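Local coordinates for pyrroline-5-carboxylate reductase catalytic N-terminal domain-containing protein (Sinorhizobium meliloti, PDB 4HUJ) that is of uncharacterised function but probably binds a dinucleotide cofactor such as NAD(P) and acts as an oxidoreductase, at residues E40-A45 against S187-A192; N149-A154 against R167-S172. All coordinates share one frame; numbering follows the deposited sequence.

Contact 1 (E40-A45 against S187-A192); sequences ERFTAA and SSLGFA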
loop_
_atom_site.group_PDB
_atom_site.type_symbol
_atom_site.label_atom_id
_atom_site.label_comp_id
_atom_site.label_asym_id
_atom_site.label_seq_id
_atom_site.Cartn_x
_atom_site.Cartn_y
_atom_site.Cartn_z
ATOM N N GLU A 40 1.903 -4.296 -11.393
ATOM C CA GLU A 40 1.615 -3.799 -12.743
ATOM C C GLU A 40 1.851 -2.299 -12.858
ATOM O O GLU A 40 2.408 -1.814 -13.851
ATOM C CB GLU A 40 0.181 -4.148 -13.157
ATOM C CG GLU A 40 -0.188 -3.714 -14.593
ATOM C CD GLU A 40 -1.457 -4.370 -15.117
ATOM O OE1 GLU A 40 -2.058 -5.202 -14.395
ATOM O OE2 GLU A 40 -1.851 -4.051 -16.264
ATOM N N ARG A 41 1.432 -1.562 -11.835
ATOM C CA ARG A 41 1.603 -0.117 -11.846
ATOM C C ARG A 41 3.066 0.302 -11.702
ATOM O O ARG A 41 3.502 1.239 -12.361
ATOM C CB ARG A 41 0.730 0.542 -10.777
ATOM C CG ARG A 41 -0.759 0.496 -11.096
ATOM C CD ARG A 41 -1.049 1.245 -12.394
ATOM N NE ARG A 41 -1.366 0.372 -13.524
ATOM C CZ ARG A 41 -1.001 0.598 -14.786
ATOM N NH1 ARG A 41 -0.230 1.637 -15.093
ATOM N NH2 ARG A 41 -1.378 -0.245 -15.744
ATOM N N PHE A 42 3.812 -0.389 -10.843
ATOM C CA PHE A 42 5.246 -0.123 -10.683
ATOM C C PHE A 42 5.992 -0.382 -11.998
ATOM O O PHE A 42 6.834 0.424 -12.423
ATOM C CB PHE A 42 5.830 -0.957 -9.539
ATOM C CG PHE A 42 5.717 -0.302 -8.183
ATOM C CD1 PHE A 42 6.803 0.364 -7.627
ATOM C CD2 PHE A 42 4.523 -0.348 -7.466
ATOM C CE1 PHE A 42 6.710 0.972 -6.370
ATOM C CE2 PHE A 42 4.413 0.256 -6.217
ATOM C CZ PHE A 42 5.508 0.914 -5.661
ATOM N N THR A 43 5.643 -1.489 -12.649
ATOM C CA THR A 43 6.236 -1.886 -13.925
ATOM C C THR A 43 5.949 -0.875 -15.033
ATOM O O THR A 43 6.866 -0.456 -15.746
ATOM C CB THR A 43 5.774 -3.299 -14.330
ATOM O OG1 THR A 43 6.192 -4.218 -13.321
ATOM C CG2 THR A 43 6.375 -3.724 -15.673
ATOM N N ALA A 44 4.688 -0.468 -15.161
ATOM C CA ALA A 44 4.301 0.506 -16.179
ATOM C C ALA A 44 5.024 1.840 -15.976
ATOM O O ALA A 44 5.377 2.512 -16.949
ATOM C CB ALA A 44 2.799 0.703 -16.191
ATOM N N ALA A 45 5.262 2.201 -14.714
ATOM C CA ALA A 45 5.952 3.449 -14.368
ATOM C C ALA A 45 7.480 3.313 -14.309
ATOM O O ALA A 45 8.184 4.293 -14.030
ATOM C CB ALA A 45 5.418 3.993 -13.049
ATOM N N SER A 187 2.115 9.913 -7.461
ATOM C CA SER A 187 2.273 10.751 -8.655
ATOM C C SER A 187 3.165 10.091 -9.697
ATOM O O SER A 187 2.864 10.129 -10.896
ATOM C CB SER A 187 2.849 12.120 -8.276
ATOM O OG SER A 187 1.875 12.909 -7.618
ATOM N N SER A 188 4.247 9.475 -9.230
ATOM C CA SER A 188 5.197 8.789 -10.103
ATOM C C SER A 188 4.579 7.575 -10.781
ATOM O O SER A 188 4.940 7.240 -11.905
ATOM C CB SER A 188 6.453 8.383 -9.331
ATOM O OG SER A 188 7.206 9.527 -8.979
ATOM N N LEU A 189 3.647 6.923 -10.085
ATOM C CA LEU A 189 2.887 5.807 -10.641
ATOM C C LEU A 189 1.817 6.247 -11.646
ATOM O O LEU A 189 1.185 5.407 -12.279
ATOM C CB LEU A 189 2.242 4.987 -9.512
ATOM C CG LEU A 189 3.159 4.212 -8.562
ATOM C CD1 LEU A 189 2.351 3.655 -7.402
ATOM C CD2 LEU A 189 3.897 3.085 -9.274
ATOM N N GLY A 190 1.612 7.559 -11.785
ATOM C CA GLY A 190 0.644 8.107 -12.746
ATOM C C GLY A 190 -0.724 8.468 -12.185
ATOM O O GLY A 190 -1.607 8.944 -12.911
ATOM N N PHE A 191 -0.907 8.226 -10.894
ATOM C CA PHE A 191 -2.143 8.585 -10.202
ATOM C C PHE A 191 -2.087 10.021 -9.693
ATOM O O PHE A 191 -1.019 10.646 -9.654
ATOM C CB PHE A 191 -2.389 7.628 -9.031
ATOM C CG PHE A 191 -2.661 6.211 -9.449
ATOM C CD1 PHE A 191 -1.611 5.340 -9.733
ATOM C CD2 PHE A 191 -3.966 5.736 -9.531
ATOM C CE1 PHE A 191 -1.855 4.022 -10.106
ATOM C CE2 PHE A 191 -4.224 4.411 -9.912
ATOM C CZ PHE A 191 -3.168 3.557 -10.200
ATOM N N ALA A 192 -3.244 10.540 -9.295
ATOM C CA ALA A 192 -3.327 11.853 -8.670
ATOM C C ALA A 192 -3.507 11.668 -7.163
ATOM O O ALA A 192 -4.557 11.190 -6.729
ATOM C CB ALA A 192 -4.486 12.629 -9.245
HETATM O O HOH W 1 1.660 3.157 -13.482
#
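Leu189 fits against the last turn of helix 32-44, where one of its methyls does most of the touching. CD2 rests over a face of the Phe42 ring, 4.0 Å from the ring centroid and 15° off the ring normal, a CH-pi contact offset toward the rim of the ring. The same methyl lies 3.6 Å from Arg41 O and also meets the CB of Ala45, while CD1 reaches the ring only at Phe42 CE2. With chi1 at -67°, Leu189 turns CG anti to its own carbonyl carbon, which sends the branch toward helix 32-44, with CD2 leading. Ala45, just past the helix, sets its CB 3.5 Å from Ser188 O.

Arg41 contributes in two ways. Its chain bends at chi2 and chi3, and the aliphatic part runs across the rim of Phe191, Arg41 CD standing 3.7 Å from Phe191 CE1 at the ring edge. Beyond the bend the guanidinium, turned 71° from that ring, has two separate partners: Arg41 NH1 donates to a water at 2.9 Å that in turn donates to Arg41 O and to Leu189 O, while NH2 bonds to Ala157 O. Replacing Arg41 by an alanine is likely to uncover the edge of Phe191, deprive the water of its NH1 donor and leave Ala157 O without this partner.

Gly190, with positive phi in a Schellman motif, turns the chain from helix 176-188 toward strand 192-195. The contact thus joins the C-terminal ends of two helices: helix 32-44, which follows the first strand and its glycine-rich turn in a probable Rossmann-type nucleotide-binding unit, and helix 176-188, whose Leu185 also touches Phe42. Phe191 also packs on Arg167 and Leu169 of strand 166-173.

Contact 2 (N149-A154 against R167-S172); sequences NTLPAA and RVLFLS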
loop_
_atom_site.group_PDB
_atom_site.type_symbol
_atom_site.label_atom_id
_atom_site.label_comp_id
_atom_site.label_asym_id
_atom_site.label_seq_id
_atom_site.Cartn_x
_atom_site.Cartn_y
_atom_site.Cartn_z
ATOM N N ASN A 149 -5.925 1.645 -0.295
ATOM C CA ASN A 149 -7.036 0.836 0.214
ATOM C C ASN A 149 -8.372 1.170 -0.458
ATOM O O ASN A 149 -9.379 0.502 -0.230
ATOM C CB ASN A 149 -7.186 1.047 1.723
ATOM C CG ASN A 149 -7.769 2.409 2.057
ATOM O OD1 ASN A 149 -7.144 3.436 1.806
ATOM N ND2 ASN A 149 -8.981 2.423 2.611
ATOM N N THR A 150 -8.378 2.212 -1.285
ATOM C CA THR A 150 -9.635 2.805 -1.723
ATOM C C THR A 150 -10.189 2.227 -3.016
ATOM O O THR A 150 -11.389 2.322 -3.269
ATOM C CB THR A 150 -9.494 4.318 -1.881
ATOM O OG1 THR A 150 -8.300 4.590 -2.626
ATOM C CG2 THR A 150 -9.391 4.979 -0.503
ATOM N N LEU A 151 -9.326 1.650 -3.842
ATOM C CA LEU A 151 -9.764 1.186 -5.147
ATOM C C LEU A 151 -9.754 -0.332 -5.268
ATOM O O LEU A 151 -8.846 -0.988 -4.757
ATOM C CB LEU A 151 -8.900 1.810 -6.248
ATOM C CG LEU A 151 -8.923 3.337 -6.368
ATOM C CD1 LEU A 151 -8.046 3.758 -7.526
ATOM C CD2 LEU A 151 -10.351 3.859 -6.549
ATOM N N PRO A 152 -10.762 -0.888 -5.967
ATOM C CA PRO A 152 -10.713 -2.285 -6.356
ATOM C C PRO A 152 -9.457 -2.546 -7.184
ATOM O O PRO A 152 -9.030 -1.673 -7.937
ATOM C CB PRO A 152 -11.953 -2.453 -7.248
ATOM C CG PRO A 152 -12.827 -1.315 -6.927
ATOM C CD PRO A 152 -11.944 -0.197 -6.514
ATOM N N ALA A 153 -8.891 -3.741 -7.042
ATOM C CA ALA A 153 -7.703 -4.139 -7.785
ATOM C C ALA A 153 -7.837 -3.925 -9.294
ATOM O O ALA A 153 -6.885 -3.492 -9.942
ATOM C CB ALA A 153 -7.347 -5.576 -7.470
ATOM N N ALA A 154 -9.017 -4.203 -9.851
ATOM C CA ALA A 154 -9.218 -4.062 -11.299
ATOM C C ALA A 154 -9.095 -2.606 -11.750
ATOM O O ALA A 154 -8.659 -2.331 -12.873
ATOM C CB ALA A 154 -10.563 -4.646 -11.720
ATOM N N ARG A 167 -6.446 9.003 -12.443
ATOM C CA ARG A 167 -7.156 8.297 -11.377
ATOM C C ARG A 167 -6.703 8.787 -10.001
ATOM O O ARG A 167 -5.507 8.879 -9.727
ATOM C CB ARG A 167 -6.943 6.783 -11.516
ATOM C CG ARG A 167 -7.709 5.912 -10.507
ATOM C CD ARG A 167 -9.229 6.102 -10.631
ATOM N NE ARG A 167 -9.760 5.614 -11.909
ATOM C CZ ARG A 167 -10.847 6.103 -12.512
ATOM N NH1 ARG A 167 -11.525 7.115 -11.980
ATOM N NH2 ARG A 167 -11.257 5.583 -13.663
ATOM N N VAL A 168 -7.672 9.086 -9.137
ATOM C CA VAL A 168 -7.386 9.645 -7.822
ATOM C C VAL A 168 -7.123 8.559 -6.789
ATOM O O VAL A 168 -7.902 7.604 -6.661
ATOM C CB VAL A 168 -8.539 10.558 -7.326
ATOM C CG1 VAL A 168 -8.338 10.971 -5.860
ATOM C CG2 VAL A 168 -8.652 11.786 -8.218
ATOM N N LEU A 169 -6.021 8.727 -6.062
ATOM C CA LEU A 169 -5.740 7.928 -4.871
ATOM C C LEU A 169 -5.671 8.846 -3.663
ATOM O O LEU A 169 -4.757 9.670 -3.542
ATOM C CB LEU A 169 -4.435 7.135 -5.017
ATOM C CG LEU A 169 -4.505 5.833 -5.819
ATOM C CD1 LEU A 169 -3.116 5.236 -5.991
ATOM C CD2 LEU A 169 -5.441 4.815 -5.165
ATOM N N PHE A 170 -6.653 8.720 -2.778
ATOM C CA PHE A 170 -6.612 9.415 -1.494
ATOM C C PHE A 170 -5.563 8.798 -0.564
ATOM O O PHE A 170 -5.317 7.590 -0.592
ATOM C CB PHE A 170 -7.996 9.408 -0.827
ATOM C CG PHE A 170 -9.040 10.165 -1.598
ATOM C CD1 PHE A 170 -9.045 11.560 -1.600
ATOM C CD2 PHE A 170 -10.005 9.487 -2.344
ATOM C CE1 PHE A 170 -10.005 12.272 -2.323
ATOM C CE2 PHE A 170 -10.976 10.189 -3.074
ATOM C CZ PHE A 170 -10.978 11.584 -3.058
ATOM N N LEU A 171 -4.922 9.641 0.240
ATOM C CA LEU A 171 -4.001 9.163 1.278
ATOM C C LEU A 171 -4.150 10.017 2.523
ATOM O O LEU A 171 -4.736 11.098 2.476
ATOM C CB LEU A 171 -2.542 9.165 0.795
ATOM C CG LEU A 171 -1.856 10.527 0.615
ATOM C CD1 LEU A 171 -0.373 10.416 0.908
ATOM C CD2 LEU A 171 -2.088 11.072 -0.796
ATOM N N SER A 172 -3.633 9.517 3.641
ATOM C CA SER A 172 -3.705 10.230 4.903
ATOM C C SER A 172 -2.668 9.648 5.852
ATOM O O SER A 172 -2.093 8.591 5.587
ATOM C CB SER A 172 -5.105 10.137 5.518
ATOM O OG SER A 172 -5.552 8.792 5.587
HETATM O O HOH W 2 -8.867 6.759 -4.086
HETATM O O HOH W 3 -5.747 5.215 -1.716
#
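Thr150 and Leu169 mark the closest backbone approach, their CA atoms 7.2 Å apart, so the loop leading to helix 153-156 runs beside strand 166-173 at a spacing bridged by side chains and water. Leu151 points toward the strand: its CD1 meets Leu169 CD2 at 3.7 Å and the aliphatic CG of Arg167 at the same distance. Arg167 offers that carbon because chi1 of -176° holds CG anti to the backbone N before the chain bends at chi2 and chi3.

Thr150 supplies the polar half. At chi1 48° its OG1 stands between the backbone N and the carbonyl carbon, facing the strand and two waters. One water, 2.7 Å from Thr150 OG1, donates to Val168 O and accepts from Phe170 N; the other, 2.8 Å from Thr150 OG1, donates to Phe170 O. Leu169 CD2 flanks Thr150 OG1 at 3.8 Å. Within the strand, Val168 CG1 sits over the centre of the Phe170 ring.

Apolar contact and solvation are thus divided between neighbouring residues: Leu151 closes against hydrocarbon, while two waters held by one buried hydroxyl make bonds to three backbone polar groups of the strand.

In the fold
From the N terminus, the chain passes strand 26-30 and helix 32-44, whose end supplies the first half of contact 1. It then runs through the parallel strands of the nucleotide-binding-type sheet to strand 143-147 and the loop at 149-154. Contact 2 closes a short loop, with 12 residues between its segments, when strand 166-173 returns beside it. Helix 176-188 follows, and its end closes contact 1 across 141 residues; contact 2 is therefore nested inside the larger loop. The two meet where Ala192 pairs with Arg167 and Leu169 through probable backbone hydrogen bonds, so the late strands are linked both to the first helix and to the loop after strand 143-147.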